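Long-range contacts in glycosyl hydrolases family 31 family protein (Aspergillus niger, PDB 6DRU), which hydrolyses xyloglucan oligosaccharides as a family 31 alpha-xylosidase, releasing alpha-xylose from the non-reducing terminal glucose: residues His14-Ile19 / Arg124-Trp128; Glu43-Ile47 / Val435-Trp441; Tyr150-Thr154 / Ser504-Trp510; Pro225-Asp229 / Tyr618-Lys623. One frame throughout, in Å; residues are numbered along the deposited sequence.

Interaction 1. Residues His14-Ile19 / Arg124-Trp128; sequences HGFETI and RYYYW
The carboxylate of Glu17 is the hub of a buried polar cluster that joins two beta sheets of the N-terminal region face to face. Glu17 OE2 forms a salt bridge with Arg124 NH2 at 2.8 Å, Glu17 OE1 accepts a hydrogen bond from Arg124 NE at 3.1 Å, and the Tyr126 hydroxyl donates to the same OE1 (OH to OE1 2.8 Å). From within its own segment His14 ND1 donates to Glu17 OE2 at 2.8 Å, a His-carboxylate pair set up by the type II' turn His14-Glu17, in which Gly15 takes positive phi (64°). Glu17 reaches across with chi1 p and chi2 t; Arg124 answers with chi1 m, chi2 t, chi3 m, and its guanidinium has a second acid, Glu114.

Strands 17-19 and 124-127 belong to different sheets: their axes approach to 10.7 Å at 140°, and the nearest CA atoms, Glu17 and Arg124, are 9.3 Å apart, so side chains alone bridge the gap. Arg124 and Tyr126 point toward the other strand, while Tyr125 between them points away. Ser417, Thr421 and Phe420 of a second subunit bond or pack against His14, Tyr126 and Phe16, placing the cluster beside a subunit interface. Phe16 and Trp128 meet lightly, CE1 to CH2 at 4.4 Å. Over one face of the Arg124 guanidinium lies the Ile19 methyl, CD1 to NH2 at 3.4 Å.

Interaction 2. Residues Glu43-Ile47 / Val435-Trp441; sequences EISFI and VGKLYPW
Two side chains of the irregular loop 43-47, Ile44 and Phe46, fit against the apolar flank of residues 435-441, where the chain enters helix 439-455 of the catalytic TIM-barrel domain. The loop is extended at Ile44 and Ser45 but bent at Phe46. Across from it, residues 436-438 hold helical angles, with Leu438 N bonded to Val435 O at 2.9 Å and Tyr439 N to Gly436 O at 3.1 Å; this winding brings Val435, Leu438 and Trp441 to the loop.

Ile44 (chi1 m, chi2 p) sits at the closest backbone approach, its CA 7.9 Å from that of Val435. Ile44 fills the hollow between Val435 and Leu438, with Ile44 CD1 3.8 Å from Val435 CG2 and Ile44 CG1 4.0 Å from Leu438 CD2. Phe46 (chi1 m) leaves its backbone sideways and pushes its ring between Leu438 and Trp441: Phe46 CE1 lies 4.0 Å from Leu438 CD1 and 3.9 Å from Trp441 CD2. The ring presents its edge to the indole face in a T-shaped pair, centroid to five-membered-ring centroid 5.0 Å, planes at 79°; Trp441 is in chi1 t. Tyr473 and Phe479 add further edge-to-face contacts to Phe46 and Trp441, respectively, while Asn192 anchors the loop by bonding Ser45 OG and Phe46 N. No hydrogen bond crosses between the two segments, so the N-terminal loop meets the barrel helix here through apolar and aromatic packing.

Interaction 3. Residues Tyr150-Thr154 / Ser504-Trp510; sequences YGTGT and SAAATGW
Thr508, chi1 m on the last turn of helix 492-508, lays its hydroxyl against the backbone corner at Gly151-Gly153. Thr508 OG1 accepts a hydrogen bond from Gly153 N at 2.9 Å and donates to Ser504 O at 2.8 Å, so it links the corner to the helix backbone. After the strand at Tyr150 the chain turns a corner at Thr152-Gly153: Gly151 (phi/psi 112/-124), Thr152 (65/19) and Gly153 (90/-157) all have positive phi. A CB on either glycine would be jammed against the preceding carbonyl, and at Gly151 it would also lie 3.5 Å from Ala507 O.

The bare backbone therefore packs closely on the helix. The CA atoms of Gly151 and Ser504 are 4.4 Å apart, those of Gly153 and Ala505 5.3 Å, and Gly151 CA makes a CA-H...O contact with Ser504 O at 3.4 Å. Ala507 CB touches Tyr150 CB at 3.9 Å. Ser504 OG, bonded also to Ala500 O, lies 2.8 Å from a water that accepts a weak 3.3 Å bond from Gly151 N. Farther on, Thr154 CG2 rests 3.7 Å from Ala505 CB and 3.6 Å from Trp510 CZ3, at the indole edge. Gly509 (phi 110°) ends the helix in a Schellman motif, with Gly509 N bonded to Ala506 O at 3.2 Å and Trp510 N to Ala505 O at 2.9 Å. Glycine-mediated packing thus seats an edge strand of the N-terminal beta region on a helix of the GH31 TIM barrel.

Interaction 4. Residues Pro225-Asp229 / Tyr618-Lys623; sequences PGDYD and YMDFEK
Tyr228 OH donates to Glu622 OE2 at 2.7 Å, the hydrogen bond that crosses between the loop entering helix 228-239 and residues 618-623. Glu622 reaches it with chi1 and chi2 both t, and Glu622 OE1 lies 3.3 Å from Gly226 CA. Asp227, at the N-cap position, spends its OD1 on the start of its own helix, where Thr230 OG1 is a partner; Asp227 OD2 stays 4.1 Å from Lys623 NZ, too far for a salt bridge. Asp229 OD2 and Asp620 OD1 come within 4.3 Å of each other, and this like-charge approach is offset by Arg615, which forms salt bridges with both Asp229 and Asp620.

The contact joins the helix that follows the N-terminal beta region to a short, weakly bonded helix, about 618-621, in the C-terminal domain of the GH31 fold. CA atoms run closest at Gly226-Lys623 (5.3 Å) and Tyr228-Met619 (5.4 Å). Gly226, at phi 76°, leaves room for Lys623: an ideal CB would come 2.7 Å from Lys623 CG. Lys623 stretches along this backbone, chi2 to chi4 all t, with Lys623 CD 3.8 Å from Gly226 O. Tyr228 (chi1 m) packs its CB 3.7 Å from Met619 CG and offers a ring face to the edge of Tyr618 (chi1 p), centroids 4.8 Å apart and planes at 61°, with Tyr228 CE1 3.8 Å from Tyr618 CD1.

From the N terminus, interaction 1 closes the first loop, 14-19 to 124-128, bringing together two sheets of the N-terminal region. Interaction 2 opens inside that loop and crosses it, carrying residues 43-47 to the barrel helix at 435-441. Interaction 3 starts after interaction 1 has closed and links strand 149-151 of the large N-terminal sheet to the barrel; interaction 4 leaves from 225-229 for the C-terminal domain. Interactions 2, 3 and 4 cross one another along the chain. Interactions 3 and 4 also touch, Tyr150 CB lying 3.2 Å from Tyr618 OH, whereas interactions 1 and 4 are farthest apart, centres about 37 Å.

Interaction 1. Residues His14-Ile19 / Arg124-Trp128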
loop_
_atom_site.group_PDB
_atom_site.type_symbol
_atom_site.label_atom_id
_atom_site.label_comp_id
_atom_site.label_asym_id
_atom_site.label_seq_id
_atom_site.Cartn_x
_atom_site.Cartn_y
_atom_site.Cartn_z
ATOM N N HIS A 14 26.590 -6.254 -4.914
ATOM C CA HIS A 14 25.946 -7.540 -5.169
ATOM C C HIS A 14 24.637 -7.264 -5.902
ATOM O O HIS A 14 23.581 -7.123 -5.285
ATOM C CB HIS A 14 25.713 -8.291 -3.863
ATOM C CG HIS A 14 25.041 -9.616 -4.039
ATOM N ND1 HIS A 14 23.955 -10.004 -3.285
ATOM C CD2 HIS A 14 25.305 -10.647 -4.877
ATOM C CE1 HIS A 14 23.577 -11.215 -3.651
ATOM N NE2 HIS A 14 24.380 -11.629 -4.616
ATOM N N GLY A 15 24.710 -7.205 -7.227
ATOM C CA GLY A 15 23.542 -6.793 -7.987
ATOM C C GLY A 15 23.194 -5.354 -7.656
ATOM O O GLY A 15 24.057 -4.468 -7.650
ATOM N N PHE A 16 21.918 -5.109 -7.360
ATOM C CA PHE A 16 21.477 -3.759 -7.035
ATOM C C PHE A 16 21.678 -3.391 -5.570
ATOM O O PHE A 16 21.468 -2.228 -5.213
ATOM C CB PHE A 16 20.003 -3.576 -7.411
ATOM C CG PHE A 16 19.079 -4.586 -6.788
ATOM C CD1 PHE A 16 18.639 -4.436 -5.485
ATOM C CD2 PHE A 16 18.633 -5.674 -7.518
ATOM C CE1 PHE A 16 17.786 -5.361 -4.919
ATOM C CE2 PHE A 16 17.778 -6.600 -6.956
ATOM C CZ PHE A 16 17.354 -6.442 -5.656
ATOM N N GLU A 17 22.071 -4.333 -4.718
ATOM C CA GLU A 17 22.264 -4.053 -3.303
ATOM C C GLU A 17 23.740 -3.831 -3.002
ATOM O O GLU A 17 24.611 -4.514 -3.551
ATOM C CB GLU A 17 21.704 -5.182 -2.427
ATOM C CG GLU A 17 22.480 -6.486 -2.469
ATOM C CD GLU A 17 22.182 -7.385 -1.282
ATOM O OE1 GLU A 17 21.746 -6.867 -0.231
ATOM O OE2 GLU A 17 22.383 -8.612 -1.403
ATOM N N THR A 18 24.015 -2.853 -2.143
ATOM C CA THR A 18 25.367 -2.520 -1.716
ATOM C C THR A 18 25.519 -2.861 -0.241
ATOM O O THR A 18 24.674 -2.478 0.574
ATOM C CB THR A 18 25.664 -1.037 -1.949
ATOM O OG1 THR A 18 25.440 -0.713 -3.327
ATOM C CG2 THR A 18 27.106 -0.719 -1.588
ATOM N N ILE A 19 26.594 -3.567 0.102
ATOM C CA ILE A 19 26.883 -3.950 1.480
ATOM C C ILE A 19 28.216 -3.333 1.873
ATOM O O ILE A 19 29.239 -3.584 1.224
ATOM C CB ILE A 19 26.916 -5.476 1.670
ATOM C CG1 ILE A 19 25.609 -6.121 1.199
ATOM C CG2 ILE A 19 27.180 -5.817 3.126
ATOM C CD1 ILE A 19 25.670 -6.676 -0.207
ATOM N N ARG A 124 19.152 -11.579 2.972
ATOM C CA ARG A 124 18.921 -10.135 2.945
ATOM C C ARG A 124 17.735 -9.903 2.014
ATOM O O ARG A 124 17.909 -9.639 0.822
ATOM C CB ARG A 124 20.169 -9.375 2.484
ATOM C CG ARG A 124 21.401 -9.631 3.342
ATOM C CD ARG A 124 22.541 -8.684 2.992
ATOM N NE ARG A 124 23.052 -8.903 1.642
ATOM C CZ ARG A 124 24.077 -9.699 1.350
ATOM N NH1 ARG A 124 24.703 -10.360 2.314
ATOM N NH2 ARG A 124 24.473 -9.836 0.092
ATOM N N TYR A 125 16.527 -10.005 2.562
ATOM C CA TYR A 125 15.299 -9.967 1.780
ATOM C C TYR A 125 14.706 -8.564 1.804
ATOM O O TYR A 125 14.532 -7.977 2.878
ATOM C CB TYR A 125 14.287 -10.978 2.321
ATOM C CG TYR A 125 13.145 -11.274 1.376
ATOM C CD1 TYR A 125 11.981 -10.518 1.404
ATOM C CD2 TYR A 125 13.230 -12.313 0.457
ATOM C CE1 TYR A 125 10.933 -10.785 0.542
ATOM C CE2 TYR A 125 12.188 -12.588 -0.409
ATOM C CZ TYR A 125 11.041 -11.822 -0.363
ATOM O OH TYR A 125 10.000 -12.091 -1.223
ATOM N N TYR A 126 14.393 -8.033 0.624
ATOM C CA TYR A 126 13.806 -6.708 0.481
ATOM C C TYR A 126 12.430 -6.821 -0.160
ATOM O O TYR A 126 12.206 -7.668 -1.030
ATOM C CB TYR A 126 14.699 -5.791 -0.359
ATOM C CG TYR A 126 16.121 -5.703 0.140
ATOM C CD1 TYR A 126 16.438 -4.949 1.262
ATOM C CD2 TYR A 126 17.148 -6.370 -0.515
ATOM C CE1 TYR A 126 17.740 -4.866 1.721
ATOM C CE2 TYR A 126 18.451 -6.292 -0.065
ATOM C CZ TYR A 126 18.742 -5.539 1.052
ATOM O OH TYR A 126 20.041 -5.461 1.502
ATOM N N TYR A 127 11.513 -5.960 0.272
ATOM C CA TYR A 127 10.135 -5.991 -0.197
ATOM C C TYR A 127 9.594 -4.570 -0.209
ATOM O O TYR A 127 9.751 -3.840 0.775
ATOM C CB TYR A 127 9.282 -6.896 0.698
ATOM C CG TYR A 127 7.794 -6.818 0.452
ATOM C CD1 TYR A 127 7.211 -7.479 -0.622
ATOM C CD2 TYR A 127 6.968 -6.107 1.311
ATOM C CE1 TYR A 127 5.845 -7.417 -0.841
ATOM C CE2 TYR A 127 5.603 -6.039 1.101
ATOM C CZ TYR A 127 5.045 -6.696 0.024
ATOM O OH TYR A 127 3.684 -6.629 -0.184
ATOM N N TRP A 128 8.964 -4.183 -1.316
ATOM C CA TRP A 128 8.447 -2.828 -1.487
ATOM C C TRP A 128 6.929 -2.835 -1.392
ATOM O O TRP A 128 6.249 -3.262 -2.339
ATOM C CB TRP A 128 8.900 -2.240 -2.827
ATOM C CG TRP A 128 10.332 -1.794 -2.826
ATOM C CD1 TRP A 128 10.804 -0.555 -2.505
ATOM C CD2 TRP A 128 11.479 -2.588 -3.154
ATOM N NE1 TRP A 128 12.173 -0.526 -2.617
ATOM C CE2 TRP A 128 12.612 -1.761 -3.012
ATOM C CE3 TRP A 128 11.658 -3.915 -3.554
ATOM C CZ2 TRP A 128 13.904 -2.219 -3.257
ATOM C CZ3 TRP A 128 12.942 -4.367 -3.797
ATOM C CH2 TRP A 128 14.048 -3.522 -3.648
#

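Interaction 2. Residues Glu43-Ile47 / Val435-Trp441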
loop_
_atom_site.group_PDB
_atom_site.type_symbol
_atom_site.label_atom_id
_atom_site.label_comp_id
_atom_site.label_asym_id
_atom_site.label_seq_id
_atom_site.Cartn_x
_atom_site.Cartn_y
_atom_site.Cartn_z
ATOM N N GLU A 43 19.380 9.145 8.301
ATOM C CA GLU A 43 18.829 8.029 9.055
ATOM C C GLU A 43 19.173 8.168 10.533
ATOM O O GLU A 43 20.196 8.751 10.906
ATOM C CB GLU A 43 19.358 6.700 8.514
ATOM C CG GLU A 43 18.807 6.304 7.149
ATOM C CD GLU A 43 19.600 6.892 5.996
ATOM O OE1 GLU A 43 20.663 7.501 6.252
ATOM O OE2 GLU A 43 19.164 6.742 4.834
ATOM N N ILE A 44 18.310 7.616 11.379
ATOM C CA ILE A 44 18.481 7.686 12.827
ATOM C C ILE A 44 19.348 6.519 13.277
ATOM O O ILE A 44 19.058 5.358 12.965
ATOM C CB ILE A 44 17.123 7.685 13.552
ATOM C CG1 ILE A 44 16.388 9.017 13.349
ATOM C CG2 ILE A 44 17.306 7.388 15.032
ATOM C CD1 ILE A 44 15.640 9.138 12.048
ATOM N N SER A 45 20.415 6.830 14.010
ATOM C CA SER A 45 21.372 5.843 14.486
ATOM C C SER A 45 21.521 5.985 15.991
ATOM O O SER A 45 21.456 7.094 16.530
ATOM C CB SER A 45 22.740 6.006 13.810
ATOM O OG SER A 45 23.676 5.069 14.317
ATOM N N PHE A 46 21.704 4.855 16.667
ATOM C CA PHE A 46 21.824 4.823 18.116
ATOM C C PHE A 46 23.226 4.446 18.574
ATOM O O PHE A 46 23.447 4.274 19.777
ATOM C CB PHE A 46 20.790 3.862 18.704
ATOM C CG PHE A 46 19.369 4.257 18.413
ATOM C CD1 PHE A 46 18.720 5.193 19.203
ATOM C CD2 PHE A 46 18.685 3.700 17.343
ATOM C CE1 PHE A 46 17.412 5.565 18.935
ATOM C CE2 PHE A 46 17.377 4.067 17.068
ATOM C CZ PHE A 46 16.740 5.000 17.865
ATOM N N ILE A 47 24.174 4.316 17.650
ATOM C CA ILE A 47 25.547 3.963 17.985
ATOM C C ILE A 47 26.447 5.167 17.741
ATOM O O ILE A 47 26.144 6.042 16.923
ATOM C CB ILE A 47 26.041 2.737 17.187
ATOM C CG1 ILE A 47 26.122 3.065 15.697
ATOM C CG2 ILE A 47 25.132 1.542 17.429
ATOM C CD1 ILE A 47 26.862 2.024 14.888
ATOM N N VAL A 435 10.076 4.678 12.349
ATOM C CA VAL A 435 10.941 5.383 13.289
ATOM C C VAL A 435 10.327 5.353 14.686
ATOM O O VAL A 435 10.826 6.004 15.612
ATOM C CB VAL A 435 11.200 6.825 12.804
ATOM C CG1 VAL A 435 10.052 7.751 13.186
ATOM C CG2 VAL A 435 12.532 7.348 13.327
ATOM N N GLY A 436 9.252 4.573 14.851
ATOM C CA GLY A 436 8.482 4.614 16.086
ATOM C C GLY A 436 9.280 4.286 17.334
ATOM O O GLY A 436 9.028 4.851 18.401
ATOM N N LYS A 437 10.246 3.370 17.227
ATOM C CA LYS A 437 11.041 2.990 18.390
ATOM C C LYS A 437 11.851 4.151 18.949
ATOM O O LYS A 437 12.385 4.036 20.058
ATOM C CB LYS A 437 11.972 1.829 18.038
ATOM C CG LYS A 437 11.279 0.668 17.344
ATOM C CD LYS A 437 10.266 -0.000 18.258
ATOM C CE LYS A 437 10.939 -0.969 19.216
ATOM N NZ LYS A 437 10.459 -0.801 20.614
ATOM N N LEU A 438 11.960 5.258 18.211
ATOM C CA LEU A 438 12.702 6.426 18.665
ATOM C C LEU A 438 11.925 7.266 19.670
ATOM O O LEU A 438 12.545 7.997 20.451
ATOM C CB LEU A 438 13.096 7.285 17.457
ATOM C CG LEU A 438 13.605 8.716 17.659
ATOM C CD1 LEU A 438 14.946 8.726 18.372
ATOM C CD2 LEU A 438 13.697 9.447 16.330
ATOM N N TYR A 439 10.593 7.158 19.687
ATOM C CA TYR A 439 9.776 8.104 20.449
ATOM C C TYR A 439 10.140 8.172 21.929
ATOM O O TYR A 439 10.408 9.283 22.420
ATOM C CB TYR A 439 8.290 7.782 20.255
ATOM C CG TYR A 439 7.373 8.838 20.828
ATOM C CD1 TYR A 439 6.938 8.774 22.146
ATOM C CD2 TYR A 439 6.949 9.907 20.051
ATOM C CE1 TYR A 439 6.104 9.743 22.671
ATOM C CE2 TYR A 439 6.115 10.879 20.565
ATOM C CZ TYR A 439 5.695 10.792 21.876
ATOM O OH TYR A 439 4.864 11.761 22.390
ATOM N N PRO A 440 10.165 7.072 22.696
ATOM C CA PRO A 440 10.538 7.209 24.113
ATOM C C PRO A 440 11.991 7.595 24.309
ATOM O O PRO A 440 12.316 8.280 25.286
ATOM C CB PRO A 440 10.237 5.820 24.689
ATOM C CG PRO A 440 10.409 4.903 23.536
ATOM C CD PRO A 440 9.913 5.663 22.337
ATOM N N TRP A 441 12.875 7.170 23.404
ATOM C CA TRP A 441 14.275 7.573 23.476
ATOM C C TRP A 441 14.416 9.081 23.308
ATOM O O TRP A 441 15.168 9.730 24.046
ATOM C CB TRP A 441 15.068 6.826 22.403
ATOM C CG TRP A 441 16.558 6.935 22.502
ATOM C CD1 TRP A 441 17.407 6.036 23.079
ATOM C CD2 TRP A 441 17.380 7.987 21.983
ATOM N NE1 TRP A 441 18.707 6.467 22.959
ATOM C CE2 TRP A 441 18.717 7.663 22.292
ATOM C CE3 TRP A 441 17.116 9.174 21.293
ATOM C CZ2 TRP A 441 19.785 8.483 21.935
ATOM C CZ3 TRP A 441 18.179 9.987 20.939
ATOM C CH2 TRP A 441 19.496 9.638 21.261
#

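Interaction 3. Residues Tyr150-Thr154 / Ser504-Trp510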
loop_
_atom_site.group_PDB
_atom_site.type_symbol
_atom_site.label_atom_id
_atom_site.label_comp_id
_atom_site.label_asym_id
_atom_site.label_seq_id
_atom_site.Cartn_x
_atom_site.Cartn_y
_atom_site.Cartn_z
ATOM N N TYR A 150 20.470 -13.471 25.704
ATOM C CA TYR A 150 20.239 -12.630 26.870
ATOM C C TYR A 150 20.035 -11.187 26.432
ATOM O O TYR A 150 20.740 -10.693 25.546
ATOM C CB TYR A 150 21.411 -12.703 27.854
ATOM C CG TYR A 150 21.894 -14.104 28.146
ATOM C CD1 TYR A 150 20.998 -15.115 28.466
ATOM C CD2 TYR A 150 23.247 -14.418 28.098
ATOM C CE1 TYR A 150 21.437 -16.397 28.732
ATOM C CE2 TYR A 150 23.695 -15.697 28.363
ATOM C CZ TYR A 150 22.786 -16.683 28.680
ATOM O OH TYR A 150 23.230 -17.958 28.945
ATOM N N GLY A 151 19.082 -10.508 27.067
ATOM C CA GLY A 151 18.815 -9.115 26.763
ATOM C C GLY A 151 17.478 -8.887 26.091
ATOM O O GLY A 151 16.434 -9.274 26.625
ATOM N N THR A 152 17.508 -8.248 24.918
ATOM C CA THR A 152 16.330 -7.956 24.097
ATOM C C THR A 152 15.356 -6.988 24.771
ATOM O O THR A 152 14.189 -6.904 24.374
ATOM C CB THR A 152 15.591 -9.239 23.686
ATOM O OG1 THR A 152 14.884 -9.776 24.811
ATOM C CG2 THR A 152 16.569 -10.282 23.159
ATOM N N GLY A 153 15.805 -6.244 25.776
ATOM C CA GLY A 153 14.935 -5.311 26.466
ATOM C C GLY A 153 14.233 -5.936 27.657
ATOM O O GLY A 153 14.672 -6.933 28.236
ATOM N N THR A 154 13.105 -5.332 28.020
ATOM C CA THR A 154 12.327 -5.752 29.175
ATOM C C THR A 154 10.998 -6.359 28.743
ATOM O O THR A 154 10.425 -5.985 27.716
ATOM C CB THR A 154 12.069 -4.578 30.122
ATOM O OG1 THR A 154 11.300 -3.575 29.446
ATOM C CG2 THR A 154 13.383 -3.976 30.584
ATOM N N SER A 504 17.211 -9.011 32.291
ATOM C CA SER A 504 17.252 -8.833 30.844
ATOM C C SER A 504 17.643 -7.407 30.476
ATOM O O SER A 504 18.366 -7.189 29.496
ATOM C CB SER A 504 15.897 -9.192 30.231
ATOM O OG SER A 504 15.587 -10.559 30.434
ATOM N N ALA A 505 17.175 -6.426 31.251
ATOM C CA ALA A 505 17.558 -5.039 31.006
ATOM C C ALA A 505 19.057 -4.839 31.188
ATOM O O ALA A 505 19.676 -4.043 30.472
ATOM C CB ALA A 505 16.774 -4.108 31.931
ATOM N N ALA A 506 19.657 -5.549 32.145
ATOM C CA ALA A 506 21.095 -5.429 32.358
ATOM C C ALA A 506 21.872 -5.919 31.142
ATOM O O ALA A 506 22.882 -5.317 30.757
ATOM C CB ALA A 506 21.507 -6.198 33.612
ATOM N N ALA A 507 21.417 -7.011 30.523
ATOM C CA ALA A 507 22.080 -7.518 29.327
ATOM C C ALA A 507 21.858 -6.620 28.118
ATOM O O ALA A 507 22.635 -6.690 27.159
ATOM C CB ALA A 507 21.602 -8.937 29.018
ATOM N N THR A 508 20.819 -5.784 28.139
ATOM C CA THR A 508 20.591 -4.817 27.074
ATOM C C THR A 508 21.455 -3.572 27.228
ATOM O O THR A 508 21.602 -2.809 26.265
ATOM C CB THR A 508 19.107 -4.430 27.029
ATOM O OG1 THR A 508 18.302 -5.605 27.185
ATOM C CG2 THR A 508 18.751 -3.763 25.704
ATOM N N GLY A 509 22.045 -3.361 28.404
ATOM C CA GLY A 509 22.873 -2.202 28.666
ATOM C C GLY A 509 22.275 -1.201 29.630
ATOM O O GLY A 509 22.891 -0.155 29.864
ATOM N N TRP A 510 21.107 -1.484 30.200
ATOM C CA TRP A 510 20.418 -0.558 31.090
ATOM C C TRP A 510 20.735 -0.928 32.533
ATOM O O TRP A 510 20.422 -2.039 32.976
ATOM C CB TRP A 510 18.908 -0.590 30.851
ATOM C CG TRP A 510 18.509 -0.377 29.424
ATOM C CD1 TRP A 510 19.258 0.191 28.432
ATOM C CD2 TRP A 510 17.258 -0.735 28.826
ATOM N NE1 TRP A 510 18.550 0.207 27.255
ATOM C CE2 TRP A 510 17.318 -0.354 27.471
ATOM C CE3 TRP A 510 16.092 -1.340 29.306
ATOM C CZ2 TRP A 510 16.258 -0.559 26.591
ATOM C CZ3 TRP A 510 15.041 -1.542 28.431
ATOM C CH2 TRP A 510 15.132 -1.153 27.089
HETATM O O HOH W 1 17.875 -12.071 29.748
#

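Interaction 4. Residues Pro225-Asp229 / Tyr618-Lys623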
loop_
_atom_site.group_PDB
_atom_site.type_symbol
_atom_site.label_atom_id
_atom_site.label_comp_id
_atom_site.label_asym_id
_atom_site.label_seq_id
_atom_site.Cartn_x
_atom_site.Cartn_y
_atom_site.Cartn_z
ATOM N N PRO A 225 34.602 -16.625 25.381
ATOM C CA PRO A 225 33.422 -17.196 26.042
ATOM C C PRO A 225 33.499 -17.078 27.557
ATOM O O PRO A 225 34.579 -17.098 28.154
ATOM C CB PRO A 225 33.433 -18.661 25.589
ATOM C CG PRO A 225 34.833 -18.923 25.159
ATOM C CD PRO A 225 35.346 -17.632 24.605
ATOM N N GLY A 226 32.325 -16.948 28.176
ATOM C CA GLY A 226 32.219 -16.702 29.597
ATOM C C GLY A 226 32.524 -15.284 30.025
ATOM O O GLY A 226 32.244 -14.928 31.178
ATOM N N ASP A 227 33.070 -14.459 29.137
ATOM C CA ASP A 227 33.519 -13.115 29.488
ATOM C C ASP A 227 32.461 -12.097 29.059
ATOM O O ASP A 227 32.607 -11.359 28.081
ATOM C CB ASP A 227 34.880 -12.840 28.850
ATOM C CG ASP A 227 35.515 -11.559 29.344
ATOM O OD1 ASP A 227 34.778 -10.589 29.619
ATOM O OD2 ASP A 227 36.759 -11.525 29.457
ATOM N N TYR A 228 31.372 -12.069 29.830
ATOM C CA TYR A 228 30.257 -11.180 29.528
ATOM C C TYR A 228 30.522 -9.739 29.934
ATOM O O TYR A 228 29.904 -8.829 29.372
ATOM C CB TYR A 228 28.985 -11.676 30.220
ATOM C CG TYR A 228 28.505 -13.015 29.714
ATOM C CD1 TYR A 228 28.912 -14.197 30.319
ATOM C CD2 TYR A 228 27.651 -13.098 28.621
ATOM C CE1 TYR A 228 28.478 -15.424 29.853
ATOM C CE2 TYR A 228 27.211 -14.319 28.149
ATOM C CZ TYR A 228 27.629 -15.480 28.768
ATOM O OH TYR A 228 27.193 -16.699 28.302
ATOM N N ASP A 229 31.420 -9.512 30.895
ATOM C CA ASP A 229 31.745 -8.146 31.288
ATOM C C ASP A 229 32.384 -7.380 30.139
ATOM O O ASP A 229 32.203 -6.162 30.026
ATOM C CB ASP A 229 32.664 -8.154 32.509
ATOM C CG ASP A 229 31.957 -8.621 33.765
ATOM O OD1 ASP A 229 30.752 -8.321 33.912
ATOM O OD2 ASP A 229 32.600 -9.290 34.603
ATOM N N TYR A 618 25.114 -15.817 35.198
ATOM C CA TYR A 618 26.046 -16.272 34.174
ATOM C C TYR A 618 27.210 -15.310 33.979
ATOM O O TYR A 618 28.253 -15.716 33.458
ATOM C CB TYR A 618 25.320 -16.494 32.841
ATOM C CG TYR A 618 24.613 -15.278 32.275
ATOM C CD1 TYR A 618 25.323 -14.266 31.639
ATOM C CD2 TYR A 618 23.232 -15.157 32.352
ATOM C CE1 TYR A 618 24.682 -13.161 31.115
ATOM C CE2 TYR A 618 22.581 -14.055 31.826
ATOM C CZ TYR A 618 23.313 -13.060 31.211
ATOM O OH TYR A 618 22.674 -11.959 30.688
ATOM N N MET A 619 27.064 -14.050 34.393
ATOM C CA MET A 619 28.127 -13.081 34.156
ATOM C C MET A 619 29.309 -13.287 35.092
ATOM O O MET A 619 30.435 -12.902 34.757
ATOM C CB MET A 619 27.585 -11.661 34.299
ATOM C CG MET A 619 26.725 -11.221 33.131
ATOM S SD MET A 619 26.658 -9.431 32.976
ATOM C CE MET A 619 26.022 -9.024 34.582
ATOM N N ASP A 620 29.081 -13.881 36.265
ATOM C CA ASP A 620 30.139 -14.058 37.248
ATOM C C ASP A 620 30.520 -15.508 37.511
ATOM O O ASP A 620 31.614 -15.751 38.030
ATOM C CB ASP A 620 29.738 -13.413 38.584
ATOM C CG ASP A 620 29.941 -11.909 38.593
ATOM O OD1 ASP A 620 30.907 -11.434 37.955
ATOM O OD2 ASP A 620 29.142 -11.205 39.245
ATOM N N PHE A 621 29.666 -16.476 37.162
ATOM C CA PHE A 621 29.924 -17.862 37.536
ATOM C C PHE A 621 29.693 -18.846 36.395
ATOM O O PHE A 621 29.548 -20.047 36.649
ATOM C CB PHE A 621 29.071 -18.268 38.744
ATOM C CG PHE A 621 29.108 -17.284 39.881
ATOM C CD1 PHE A 621 30.243 -17.150 40.663
ATOM C CD2 PHE A 621 28.000 -16.508 40.182
ATOM C CE1 PHE A 621 30.280 -16.249 41.714
ATOM C CE2 PHE A 621 28.030 -15.606 41.235
ATOM C CZ PHE A 621 29.173 -15.477 42.001
ATOM N N GLU A 622 29.642 -18.385 35.143
ATOM C CA GLU A 622 29.587 -19.345 34.042
ATOM C C GLU A 622 30.944 -19.997 33.823
ATOM O O GLU A 622 31.028 -21.209 33.601
ATOM C CB GLU A 622 29.113 -18.683 32.750
ATOM C CG GLU A 622 28.717 -19.705 31.691
ATOM C CD GLU A 622 28.636 -19.123 30.295
ATOM O OE1 GLU A 622 29.702 -18.824 29.715
ATOM O OE2 GLU A 622 27.511 -18.976 29.774
ATOM N N LYS A 623 32.018 -19.202 33.873
ATOM C CA LYS A 623 33.361 -19.764 33.797
ATOM C C LYS A 623 33.604 -20.763 34.920
ATOM O O LYS A 623 34.292 -21.772 34.727
ATOM C CB LYS A 623 34.402 -18.647 33.861
ATOM C CG LYS A 623 34.534 -17.813 32.601
ATOM C CD LYS A 623 35.280 -16.517 32.897
ATOM C CE LYS A 623 36.017 -15.993 31.674
ATOM N NZ LYS A 623 36.736 -14.722 31.973
#